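Lic11098 (PDB 4U08) is a leucine-rich repeat protein of unknown function from a pathogenic spirochaete, regarded as a possible virulence factor. Local coordinates at residues A[23-28]-A[37-42]. Residues are numbered along the deposited sequence; the frame is centred on the assembly and turned at random.
Sequences RILNLS and GEIGKL
Leu25 swings CG away from its backbone N (chi1 -178°), and Ile39 does the same with CG1 (chi1 -168°), which sends the two side chains into the interior between strand 24-26 and the 3-10 turn 37-41. Leu42 takes the other course, its CG lying opposite the carbonyl carbon (chi1 -48°), and still comes at the same leucine. This is the core of a leucine-rich repeat coil, where a strand of the parallel array meets the short turn through aliphatic side chains, with no hydrogen bond across. A single methyl of Leu25, CD2, does all the touching: it lies 3.8 Å from Ile39 CD1, the far end of a side chain whose CB does not itself head for the strand, and 3.9 Å from Leu42 CD1. Leu25 passes Ile39 at a slant but runs nearly perpendicular to Leu42. At the turn's end, Leu42 N donates to Ile39 O at 3.1 Å, tying together the backbones of the two residues that receive the leucine. Helix 12-17 covers the N-terminal side, with Ala15 against Leu25 and Ile12 against Ile39, while Leu48 of the next strand continues the core. Between Ile39 CD1 and Leu42 CD1 themselves, the separation is 4.0 Å.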
loop_
_atom_site.group_PDB
_atom_site.type_symbol
_atom_site.label_atom_id
_atom_site.label_comp_id
_atom_site.label_asym_id
_atom_site.label_seq_id
_atom_site.Cartn_x
_atom_site.Cartn_y
_atom_site.Cartn_z
ATOM N N ARG A 23 -34.016 13.401 -2.725
ATOM C CA ARG A 23 -32.945 12.863 -3.575
ATOM C C ARG A 23 -31.765 12.431 -2.712
ATOM O O ARG A 23 -31.102 11.437 -3.015
ATOM C CB ARG A 23 -32.509 13.874 -4.637
ATOM C CG ARG A 23 -33.624 14.260 -5.601
ATOM C CD ARG A 23 -33.200 14.175 -7.050
ATOM N NE ARG A 23 -33.336 12.818 -7.574
ATOM C CZ ARG A 23 -34.428 12.341 -8.165
ATOM N NH1 ARG A 23 -35.504 13.106 -8.304
ATOM N NH2 ARG A 23 -34.453 11.094 -8.616
ATOM N N ILE A 24 -31.513 13.178 -1.630
ATOM C CA ILE A 24 -30.449 12.895 -0.675
ATOM C C ILE A 24 -31.031 12.958 0.728
ATOM O O ILE A 24 -31.620 13.979 1.106
ATOM C CB ILE A 24 -29.220 13.859 -0.817
ATOM C CG1 ILE A 24 -28.582 13.801 -2.227
ATOM C CG2 ILE A 24 -28.183 13.599 0.290
ATOM C CD1 ILE A 24 -27.705 15.033 -2.586
ATOM N N LEU A 25 -30.843 11.883 1.502
ATOM C CA LEU A 25 -31.255 11.835 2.899
ATOM C C LEU A 25 -30.021 11.571 3.746
ATOM O O LEU A 25 -29.420 10.492 3.668
ATOM C CB LEU A 25 -32.373 10.801 3.161
ATOM C CG LEU A 25 -32.906 10.725 4.604
ATOM C CD1 LEU A 25 -33.667 11.999 4.990
ATOM C CD2 LEU A 25 -33.785 9.514 4.793
ATOM N N ASN A 26 -29.630 12.581 4.523
ATOM C CA ASN A 26 -28.459 12.528 5.381
ATOM C C ASN A 26 -28.867 12.394 6.840
ATOM O O ASN A 26 -29.246 13.380 7.468
ATOM C CB ASN A 26 -27.553 13.767 5.156
ATOM C CG ASN A 26 -26.182 13.698 5.812
ATOM O OD1 ASN A 26 -25.328 14.559 5.595
ATOM N ND2 ASN A 26 -25.929 12.701 6.638
ATOM N N LEU A 27 -28.737 11.180 7.390
ATOM C CA LEU A 27 -29.075 10.920 8.789
ATOM C C LEU A 27 -27.849 10.549 9.620
ATOM O O LEU A 27 -28.012 10.012 10.720
ATOM C CB LEU A 27 -30.166 9.827 8.911
ATOM C CG LEU A 27 -31.493 10.035 8.164
ATOM C CD1 LEU A 27 -32.390 8.817 8.309
ATOM C CD2 LEU A 27 -32.233 11.274 8.648
ATOM N N SER A 28 -26.622 10.842 9.112
ATOM C CA SER A 28 -25.383 10.506 9.825
ATOM C C SER A 28 -25.298 11.175 11.193
ATOM O O SER A 28 -25.797 12.290 11.358
ATOM C CB SER A 28 -24.127 10.874 9.030
ATOM O OG SER A 28 -24.204 10.897 7.620
ATOM N N GLY A 37 -39.495 1.493 8.456
ATOM C CA GLY A 37 -39.902 0.818 7.227
ATOM C C GLY A 37 -40.431 1.761 6.162
ATOM O O GLY A 37 -40.359 1.447 4.973
ATOM N N GLU A 38 -40.929 2.951 6.576
ATOM C CA GLU A 38 -41.456 3.985 5.670
ATOM C C GLU A 38 -40.366 4.584 4.755
ATOM O O GLU A 38 -40.685 5.392 3.881
ATOM C CB GLU A 38 -42.263 5.095 6.398
ATOM C CG GLU A 38 -42.233 5.086 7.923
ATOM C CD GLU A 38 -43.075 4.024 8.604
ATOM O OE1 GLU A 38 -44.300 3.970 8.344
ATOM O OE2 GLU A 38 -42.508 3.250 9.408
ATOM N N ILE A 39 -39.091 4.140 4.918
ATOM C CA ILE A 39 -37.964 4.553 4.072
ATOM C C ILE A 39 -38.247 4.192 2.598
ATOM O O ILE A 39 -37.901 4.963 1.704
ATOM C CB ILE A 39 -36.598 3.993 4.592
ATOM C CG1 ILE A 39 -35.394 4.653 3.884
ATOM C CG2 ILE A 39 -36.509 2.457 4.543
ATOM C CD1 ILE A 39 -34.948 5.942 4.483
ATOM N N GLY A 40 -38.939 3.066 2.395
ATOM C CA GLY A 40 -39.327 2.537 1.092
ATOM C C GLY A 40 -40.197 3.459 0.269
ATOM O O GLY A 40 -40.265 3.305 -0.953
ATOM N N LYS A 41 -40.854 4.431 0.934
ATOM C CA LYS A 41 -41.721 5.408 0.275
ATOM C C LYS A 41 -40.923 6.449 -0.528
ATOM O O LYS A 41 -41.459 6.990 -1.498
ATOM C CB LYS A 41 -42.690 6.092 1.271
ATOM C CG LYS A 41 -43.441 5.173 2.265
ATOM C CD LYS A 41 -44.180 3.973 1.644
ATOM C CE LYS A 41 -43.623 2.671 2.178
ATOM N NZ LYS A 41 -44.224 1.489 1.509
ATOM N N LEU A 42 -39.635 6.703 -0.152
ATOM C CA LEU A 42 -38.752 7.662 -0.839
ATOM C C LEU A 42 -38.259 7.051 -2.163
ATOM O O LEU A 42 -37.085 6.702 -2.295
ATOM C CB LEU A 42 -37.573 8.091 0.070
ATOM C CG LEU A 42 -37.886 8.519 1.516
ATOM C CD1 LEU A 42 -36.616 8.789 2.284
ATOM C CD2 LEU A 42 -38.786 9.752 1.569
#